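Local coordinates for protein Phospholipase/Carboxylesterase (Haliangium ochraceum, PDB 4Q82) that probably hydrolyses carboxylic ester bonds, perhaps those of phospholipids, on a scaffold that resembles the alpha/beta-hydrolase fold, at residues T61-G64 and N65-E69; D139-R142 and D143-F147; C203-Q207 and V208-G212; Y260-A264 and G265-Y269. All blocks are in the same frame, centred on the assembly; numbering follows the deposited sequence.

How the interactions relate
All four contacts are local, so along the chain they come in series and none nests in or crosses another. Interaction 1 closes the loop that leads from strand 53-56 into strand 67-70, at one margin of the mixed sheet. Interaction 2 is a run of helix 138-151, which lies directly against interaction 1 through its phenylalanines. Interaction 3 turns the chain after helix 195-201 into strand 210-215, towards the other margin. Interaction 4 closes the loop between helices 257-260 and 268-273, and its second half packs on Trp211 of interaction 3. Two touching pairs thus result, interactions 1 and 4 lying on opposite sides of the chain's centre.

Interaction 1. Residues T61-G64 and N65-E69; sequences TEAG and NGFWE
The hydroxyl OG1 of Thr61, whose side chain abuts Phe67, is held from two directions. The backbone N of Ala63 donates to it over 3.1 Å, which makes an ST turn. A water also lies 2.8 Å from Thr61 OG1 and hydrogen-bonds, as donor, to Asn65 O at 2.7 Å, stitching the start of the loop to its exit. With chi1 at 76°, OG1 sits between the backbone N and the carbonyl carbon, near enough to its own chain to take the Ala63 N-H. The same oxygen lies at the edge of the Phe67 ring, 3.7 Å from CE1, and Ala63 CB approaches that CE1 obliquely at 4.1 Å. A valine here would probably leave Ala63 N without its acceptor and the water without its hydroxyl partner, with the turn free to shift. The Asn65 amide is engaged outside the loop: ND2 is hydrogen-bonded to Gln129 O and probably to Glu140 OE2. Phe67 meets Phe144 of helix 138-151 edge-to-face. The chemistry is therefore divided, with polar bonds fixing the loop's shape while the aromatic ring anchors the incoming strand 67-70 to the helix.

Interaction 2. Residues D139-R142 and D143-F147; sequences DEIR and DFLAF
Arg142 and its sequence neighbour Asp143 form a salt bridge on the surface of helix 138-151. The guanidinium comes side-on, NE and NH2 both donating to the one oxygen Asp143 OD1, each at 2.9 Å. OD1 is met on its syn side, both nitrogens arriving from the same face of the carboxylate, and the two flat groups lie 21° apart. The arginine chain starts extended but bends at chi3 (54°), which swings its end round to the aspartate. Beyond this pair, Asp139 OD1 stands over a face of the guanidinium, 3.8 Å from NH1, a long contact of charges alone; that oxygen is hydrogen-bonded to His178. A methionine in place of Arg142 would probably leave Asp143 without its positive mate and two nearby carboxylates with less to offset them. The helix itself positions the network: Asp143 N hydrogen-bonds to Asp139 O at 2.9 Å, and Ala146 N to Arg142 O at the same length. On the inward side Ile141 CG2 touches Leu145 CD1 at 4.2 Å, one turn further on. Both of these residues pack on Tyr174 of helix 167-178, while Ile141 also meets Trp86, and Leu145 Val84, of strand 80-86. Phe144 touches Leu126 and Pro128 of strand 124-128, so the helix lies against the sheet, while Arg142 leans on Tyr174 and His178 of helix 167-178.

Interaction 3. Residues C203-Q207 and V208-G212; sequences CDLAQ and VPIWG
Val208 N donates to Leu205 O over 3.1 Å, a nearly straight N-H contact (166°) that comes from above the carbonyl plane. It repeats the three-residue spacing of Ala206 N to Cys203 O, 3.0 Å, and so ends the 3-10 turn where the chain straightens. Cys203, within the turn, is joined by a disulfide to Cys236. The Val208 side chain stays beside the turn, its CB 3.8 Å from Leu205 O, and also touches Leu179; the backbone O of Val208 accepts from Gln243 NE2. Pro209 follows, CD lying 3.8 Å from Gln207 O, and its ring rests on Ala241, Gln275 and Trp271. Here the path is that of a beta-alpha-beta crossover: strand 186-190 is followed by helix 195-201 and this 3-10 turn, and the chain then returns as strand 210-215, parallel to and beside the first, in a sheet ordered as in alpha/beta hydrolases. Ile210 opens the strand. Its CD1 meets Leu205 CD1 at 4.4 Å, the two branches meeting loosely across the bend. The Leu205 chain departs opposite its backbone N (chi1 -179°), which brings its end closer to the strand. Both residues pack against Trp172 of helix 167-178 and Leu233 of helix 224-235, enclosing the pair between helices. Trp211 leaves the turn behind, stacking on Phe213 and meeting Trp271 edge-to-face, with NE1 hydrogen-bonded to Thr246 OG1.

Interaction 4. Residues Y260-A264 and G265-Y269; sequences YSLSA and GHDIY
Tyr269 and Tyr260 are linked by a hydrogen bond: the phenol OH of Tyr269 donates to Tyr260 O at 2.8 Å, in the carbonyl plane and on a lone pair. The side chains cross at about a right angle, and the same OH lies at the edge of the Tyr260 ring. Tyr260's own hydroxyl is hydrogen-bonded to Thr162 OG1. A second hydrogen bond, Gly265 N to Leu262 O at 3.1 Å, closes a type I beta turn; its donor stands well above the carbonyl plane. Ser261 OG accepts from Ser263 N to form an ST turn that overlaps its start. Leu262 and Gly265 both have positive phi, and at Gly265 a CB would clash with Ala264 O. Among apolar contacts, Ile268 CD1 approaches Tyr260 CD1 at 3.6 Å. With chi1 at 54°, Ile268 CG1 takes the crowded position between N and carbonyl carbon and lies 3.7 Å above the plane of the Tyr269 ring, over its centre. Leu262 CD2 packs 3.8 Å from Tyr269 CE2, while Ala264 CB touches His266 CD2 at 3.9 Å. Capping completes the account. Asp267 is the N-cap of helix 268-273: its OD1 accepts weakly from Tyr269 N and also from Ala270 N. The loop thus joins two motifs, a beta turn that reverses the chain after helix 257-260 and an Asp N-cap that starts the last helix of an alpha/beta-hydrolase-like fold.

Interaction 1. Residues T61-G64 and N65-E69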
# COMPACT_ATOMS: atom_id res chain seq x y z
N THR A 61 -9.72 18.44 3.76
CA THR A 61 -9.59 18.18 2.33
C THR A 61 -10.89 17.56 1.80
O THR A 61 -11.81 17.29 2.57
CB THR A 61 -8.38 17.24 1.99
OG1 THR A 61 -8.72 15.89 2.32
CG2 THR A 61 -7.10 17.64 2.74
N GLU A 62 -10.94 17.30 0.50
CA GLU A 62 -12.08 16.63 -0.11
C GLU A 62 -12.14 15.13 0.21
O GLU A 62 -13.13 14.47 -0.08
CB GLU A 62 -12.06 16.81 -1.63
CG GLU A 62 -12.35 18.24 -2.10
CD GLU A 62 -13.51 18.87 -1.35
OE1 GLU A 62 -14.64 18.33 -1.40
OE2 GLU A 62 -13.29 19.93 -0.71
N ALA A 63 -11.06 14.60 0.78
CA ALA A 63 -10.95 13.16 1.04
C ALA A 63 -11.90 12.67 2.14
O ALA A 63 -12.26 13.42 3.05
CB ALA A 63 -9.52 12.81 1.41
N GLY A 64 -12.28 11.40 2.05
CA GLY A 64 -13.16 10.80 3.06
C GLY A 64 -12.37 10.23 4.23
O GLY A 64 -12.94 9.57 5.10
N ASN A 65 -11.06 10.50 4.24
CA ASN A 65 -10.15 10.09 5.31
C ASN A 65 -9.19 11.21 5.70
O ASN A 65 -8.68 11.92 4.83
CB ASN A 65 -9.27 8.90 4.89
CG ASN A 65 -10.07 7.70 4.44
OD1 ASN A 65 -10.59 7.68 3.32
ND2 ASN A 65 -10.19 6.70 5.31
N GLY A 66 -8.89 11.34 6.99
CA GLY A 66 -7.67 12.03 7.37
C GLY A 66 -6.48 11.24 6.81
O GLY A 66 -6.57 10.02 6.66
N PHE A 67 -5.37 11.90 6.49
CA PHE A 67 -4.20 11.17 5.98
C PHE A 67 -2.91 11.94 6.19
O PHE A 67 -2.91 13.17 6.37
CB PHE A 67 -4.36 10.85 4.49
CG PHE A 67 -4.43 12.06 3.59
CD1 PHE A 67 -5.62 12.75 3.40
CD2 PHE A 67 -3.30 12.47 2.88
CE1 PHE A 67 -5.68 13.85 2.55
CE2 PHE A 67 -3.35 13.58 2.03
CZ PHE A 67 -4.55 14.26 1.86
N TRP A 68 -1.80 11.19 6.17
CA TRP A 68 -0.46 11.77 6.10
C TRP A 68 -0.05 11.93 4.66
O TRP A 68 -0.18 11.00 3.87
CB TRP A 68 0.59 10.89 6.81
CG TRP A 68 0.43 10.91 8.30
CD1 TRP A 68 -0.24 9.99 9.06
CD2 TRP A 68 0.88 11.93 9.19
NE1 TRP A 68 -0.20 10.37 10.39
CE2 TRP A 68 0.48 11.55 10.50
CE3 TRP A 68 1.60 13.12 9.02
CZ2 TRP A 68 0.77 12.32 11.62
CZ3 TRP A 68 1.90 13.88 10.14
CH2 TRP A 68 1.49 13.48 11.42
N GLU A 69 0.46 13.11 4.32
CA GLU A 69 0.92 13.42 2.98
C GLU A 69 2.43 13.54 2.96
O GLU A 69 3.00 14.37 3.68
CB GLU A 69 0.27 14.72 2.49
CG GLU A 69 0.84 15.29 1.23
CD GLU A 69 0.52 16.77 1.13
OE1 GLU A 69 -0.63 17.13 0.78
OE2 GLU A 69 1.43 17.57 1.44
O HOH W 1 -8.21 14.62 4.76

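Interaction 2. Residues D139-R142 and D143-F147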
# COMPACT_ATOMS: atom_id res chain seq x y z
N ASP A 139 -14.84 0.17 -1.24
CA ASP A 139 -15.28 1.46 -1.77
C ASP A 139 -14.54 2.61 -1.09
O ASP A 139 -14.30 3.64 -1.71
CB ASP A 139 -16.79 1.62 -1.61
CG ASP A 139 -17.58 0.77 -2.59
OD1 ASP A 139 -16.97 0.12 -3.48
OD2 ASP A 139 -18.81 0.74 -2.48
N GLU A 140 -14.20 2.46 0.18
CA GLU A 140 -13.40 3.48 0.86
C GLU A 140 -12.04 3.64 0.17
O GLU A 140 -11.56 4.76 -0.07
CB GLU A 140 -13.24 3.09 2.33
CG GLU A 140 -12.34 3.99 3.19
CD GLU A 140 -12.25 3.48 4.63
OE1 GLU A 140 -12.88 2.44 4.96
OE2 GLU A 140 -11.54 4.11 5.45
N ILE A 141 -11.44 2.52 -0.18
CA ILE A 141 -10.14 2.53 -0.84
C ILE A 141 -10.27 3.10 -2.26
O ILE A 141 -9.44 3.90 -2.69
CB ILE A 141 -9.51 1.12 -0.85
CG1 ILE A 141 -9.21 0.70 0.60
CG2 ILE A 141 -8.24 1.09 -1.67
CD1 ILE A 141 -8.67 -0.71 0.72
N ARG A 142 -11.33 2.69 -2.98
CA ARG A 142 -11.60 3.26 -4.30
C ARG A 142 -11.73 4.79 -4.24
O ARG A 142 -11.13 5.52 -5.04
CB ARG A 142 -12.88 2.68 -4.92
CG ARG A 142 -13.24 3.34 -6.26
CD ARG A 142 -14.71 3.30 -6.59
NE ARG A 142 -15.55 3.85 -5.53
CZ ARG A 142 -16.84 3.56 -5.38
NH1 ARG A 142 -17.42 2.73 -6.25
NH2 ARG A 142 -17.55 4.09 -4.40
N ASP A 143 -12.56 5.26 -3.30
CA ASP A 143 -12.84 6.69 -3.22
C ASP A 143 -11.56 7.45 -2.88
O ASP A 143 -11.33 8.53 -3.41
CB ASP A 143 -13.92 7.00 -2.18
CG ASP A 143 -15.30 6.47 -2.57
OD1 ASP A 143 -15.51 6.08 -3.74
OD2 ASP A 143 -16.17 6.44 -1.68
N PHE A 144 -10.73 6.91 -1.99
CA PHE A 144 -9.52 7.63 -1.62
C PHE A 144 -8.51 7.64 -2.77
O PHE A 144 -7.80 8.63 -2.97
CB PHE A 144 -8.84 7.05 -0.36
CG PHE A 144 -7.71 7.91 0.14
CD1 PHE A 144 -6.40 7.67 -0.25
CD2 PHE A 144 -7.97 9.03 0.92
CE1 PHE A 144 -5.36 8.49 0.15
CE2 PHE A 144 -6.93 9.86 1.34
CZ PHE A 144 -5.63 9.59 0.95
N LEU A 145 -8.42 6.54 -3.50
CA LEU A 145 -7.58 6.55 -4.70
C LEU A 145 -8.07 7.58 -5.73
O LEU A 145 -7.26 8.23 -6.40
CB LEU A 145 -7.52 5.16 -5.33
CG LEU A 145 -6.63 4.11 -4.66
CD1 LEU A 145 -6.86 2.72 -5.30
CD2 LEU A 145 -5.18 4.51 -4.75
N ALA A 146 -9.40 7.73 -5.87
CA ALA A 146 -9.94 8.72 -6.79
C ALA A 146 -9.57 10.13 -6.34
O ALA A 146 -9.14 10.96 -7.15
CB ALA A 146 -11.46 8.59 -6.90
N PHE A 147 -9.73 10.39 -5.05
CA PHE A 147 -9.31 11.66 -4.46
C PHE A 147 -7.83 11.93 -4.74
O PHE A 147 -7.46 13.04 -5.13
CB PHE A 147 -9.55 11.68 -2.96
CG PHE A 147 -8.72 12.71 -2.24
CD1 PHE A 147 -9.16 14.02 -2.13
CD2 PHE A 147 -7.50 12.36 -1.66
CE1 PHE A 147 -8.40 14.96 -1.47
CE2 PHE A 147 -6.74 13.30 -1.00
CZ PHE A 147 -7.19 14.61 -0.91

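Interaction 3. Residues C203-Q207 and V208-G212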
# COMPACT_ATOMS: atom_id res chain seq x y z
N CYS A 203 -7.72 -16.44 -12.69
CA CYS A 203 -6.61 -15.85 -13.41
C CYS A 203 -6.91 -14.46 -13.97
O CYS A 203 -6.00 -13.76 -14.39
CB CYS A 203 -6.15 -16.79 -14.52
SG CYS A 203 -5.35 -18.25 -13.79
N ASP A 204 -8.17 -14.02 -13.92
CA ASP A 204 -8.46 -12.62 -14.25
C ASP A 204 -7.71 -11.68 -13.32
O ASP A 204 -7.28 -10.60 -13.73
CB ASP A 204 -9.96 -12.33 -14.18
CG ASP A 204 -10.77 -13.06 -15.26
OD1 ASP A 204 -10.16 -13.66 -16.18
OD2 ASP A 204 -12.01 -13.02 -15.19
N LEU A 205 -7.55 -12.08 -12.06
CA LEU A 205 -6.85 -11.26 -11.10
C LEU A 205 -5.35 -11.18 -11.43
O LEU A 205 -4.67 -10.25 -11.02
CB LEU A 205 -7.06 -11.81 -9.70
CG LEU A 205 -6.44 -11.12 -8.49
CD1 LEU A 205 -6.89 -9.68 -8.41
CD2 LEU A 205 -6.85 -11.87 -7.25
N ALA A 206 -4.85 -12.14 -12.20
CA ALA A 206 -3.42 -12.19 -12.49
C ALA A 206 -2.97 -11.10 -13.47
O ALA A 206 -1.78 -10.96 -13.78
CB ALA A 206 -3.04 -13.57 -13.03
N GLN A 207 -3.92 -10.30 -13.94
CA GLN A 207 -3.58 -9.16 -14.78
C GLN A 207 -3.06 -7.97 -13.96
O GLN A 207 -2.50 -7.02 -14.52
CB GLN A 207 -4.79 -8.75 -15.62
CG GLN A 207 -5.15 -9.78 -16.69
CD GLN A 207 -4.00 -10.04 -17.66
OE1 GLN A 207 -3.55 -11.18 -17.82
NE2 GLN A 207 -3.55 -8.99 -18.33
N VAL A 208 -3.23 -8.02 -12.65
CA VAL A 208 -2.66 -7.02 -11.75
C VAL A 208 -1.39 -7.58 -11.09
O VAL A 208 -1.44 -8.64 -10.49
CB VAL A 208 -3.65 -6.64 -10.64
CG1 VAL A 208 -3.04 -5.65 -9.68
CG2 VAL A 208 -4.93 -6.07 -11.25
N PRO A 209 -0.26 -6.87 -11.20
CA PRO A 209 0.96 -7.38 -10.57
C PRO A 209 0.85 -7.27 -9.06
O PRO A 209 0.51 -6.19 -8.56
CB PRO A 209 2.08 -6.45 -11.11
CG PRO A 209 1.46 -5.68 -12.24
CD PRO A 209 -0.03 -5.63 -11.97
N ILE A 210 1.07 -8.38 -8.35
CA ILE A 210 0.98 -8.38 -6.90
C ILE A 210 2.19 -9.09 -6.28
O ILE A 210 2.64 -10.13 -6.77
CB ILE A 210 -0.32 -9.07 -6.40
CG1 ILE A 210 -1.55 -8.44 -7.07
CG2 ILE A 210 -0.39 -8.98 -4.85
CD1 ILE A 210 -2.89 -9.16 -6.75
N TRP A 211 2.74 -8.49 -5.22
CA TRP A 211 3.74 -9.16 -4.40
C TRP A 211 3.14 -9.33 -3.01
O TRP A 211 2.89 -8.35 -2.30
CB TRP A 211 5.04 -8.36 -4.35
CG TRP A 211 6.22 -9.08 -3.77
CD1 TRP A 211 6.22 -10.24 -3.04
CD2 TRP A 211 7.59 -8.67 -3.88
NE1 TRP A 211 7.53 -10.57 -2.69
CE2 TRP A 211 8.38 -9.63 -3.21
CE3 TRP A 211 8.22 -7.58 -4.49
CZ2 TRP A 211 9.78 -9.52 -3.13
CZ3 TRP A 211 9.61 -7.47 -4.41
CH2 TRP A 211 10.37 -8.44 -3.74
N GLY A 212 2.86 -10.58 -2.64
CA GLY A 212 2.27 -10.87 -1.35
C GLY A 212 3.33 -11.36 -0.38
O GLY A 212 4.25 -12.11 -0.78

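Interaction 4. Residues Y260-A264 and G265-Y269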
# COMPACT_ATOMS: atom_id res chain seq x y z
N TYR A 260 8.87 -3.38 4.69
CA TYR A 260 8.95 -1.96 4.32
C TYR A 260 10.31 -1.33 4.65
O TYR A 260 10.73 -0.36 3.99
CB TYR A 260 7.85 -1.15 5.01
CG TYR A 260 6.46 -1.37 4.49
CD1 TYR A 260 6.10 -0.99 3.18
CD2 TYR A 260 5.47 -1.91 5.33
CE1 TYR A 260 4.80 -1.17 2.72
CE2 TYR A 260 4.17 -2.09 4.88
CZ TYR A 260 3.86 -1.72 3.58
OH TYR A 260 2.56 -1.90 3.15
N SER A 261 11.01 -1.85 5.66
CA SER A 261 12.31 -1.28 6.03
C SER A 261 13.45 -1.78 5.15
O SER A 261 14.58 -1.30 5.29
CB SER A 261 12.70 -1.61 7.49
OG SER A 261 12.98 -3.02 7.63
N LEU A 262 13.17 -2.80 4.33
CA LEU A 262 14.19 -3.56 3.57
C LEU A 262 15.23 -4.30 4.44
O LEU A 262 16.28 -4.71 3.92
CB LEU A 262 14.96 -2.65 2.59
CG LEU A 262 14.10 -1.81 1.63
CD1 LEU A 262 14.96 -1.12 0.55
CD2 LEU A 262 13.04 -2.67 0.99
N SER A 263 14.97 -4.48 5.73
CA SER A 263 15.88 -5.29 6.54
C SER A 263 15.89 -6.75 6.05
O SER A 263 16.91 -7.43 6.21
CB SER A 263 15.53 -5.24 8.03
OG SER A 263 14.27 -5.83 8.29
N ALA A 264 14.80 -7.22 5.45
CA ALA A 264 14.75 -8.60 4.91
C ALA A 264 15.27 -8.68 3.46
O ALA A 264 15.33 -9.77 2.88
CB ALA A 264 13.32 -9.17 4.99
N GLY A 265 15.65 -7.55 2.88
CA GLY A 265 16.31 -7.57 1.58
C GLY A 265 15.39 -7.80 0.39
O GLY A 265 15.89 -8.12 -0.69
N HIS A 266 14.08 -7.60 0.56
CA HIS A 266 13.14 -7.65 -0.55
C HIS A 266 12.82 -6.23 -1.04
O HIS A 266 12.09 -5.49 -0.38
CB HIS A 266 11.86 -8.36 -0.16
CG HIS A 266 12.08 -9.79 0.21
ND1 HIS A 266 12.24 -10.79 -0.74
CD2 HIS A 266 12.20 -10.40 1.42
CE1 HIS A 266 12.42 -11.95 -0.13
NE2 HIS A 266 12.40 -11.74 1.18
N ASP A 267 13.37 -5.86 -2.19
CA ASP A 267 13.25 -4.44 -2.58
C ASP A 267 11.92 -4.21 -3.27
O ASP A 267 11.81 -4.20 -4.51
CB ASP A 267 14.41 -4.00 -3.47
CG ASP A 267 14.43 -2.47 -3.68
OD1 ASP A 267 13.44 -1.77 -3.36
OD2 ASP A 267 15.45 -1.96 -4.16
N ILE A 268 10.91 -4.02 -2.44
CA ILE A 268 9.57 -3.81 -2.94
C ILE A 268 9.45 -2.50 -3.73
O ILE A 268 8.59 -2.41 -4.59
CB ILE A 268 8.52 -3.79 -1.81
CG1 ILE A 268 8.89 -2.77 -0.73
CG2 ILE A 268 8.38 -5.21 -1.22
CD1 ILE A 268 7.71 -2.50 0.31
N TYR A 269 10.29 -1.51 -3.43
CA TYR A 269 10.20 -0.21 -4.11
C TYR A 269 10.69 -0.30 -5.57
O TYR A 269 10.04 0.20 -6.49
CB TYR A 269 10.97 0.87 -3.32
CG TYR A 269 10.48 0.84 -1.88
CD1 TYR A 269 9.16 1.12 -1.58
CD2 TYR A 269 11.34 0.49 -0.82
CE1 TYR A 269 8.66 1.04 -0.26
CE2 TYR A 269 10.85 0.45 0.52
CZ TYR A 269 9.51 0.72 0.77
OH TYR A 269 9.01 0.65 2.06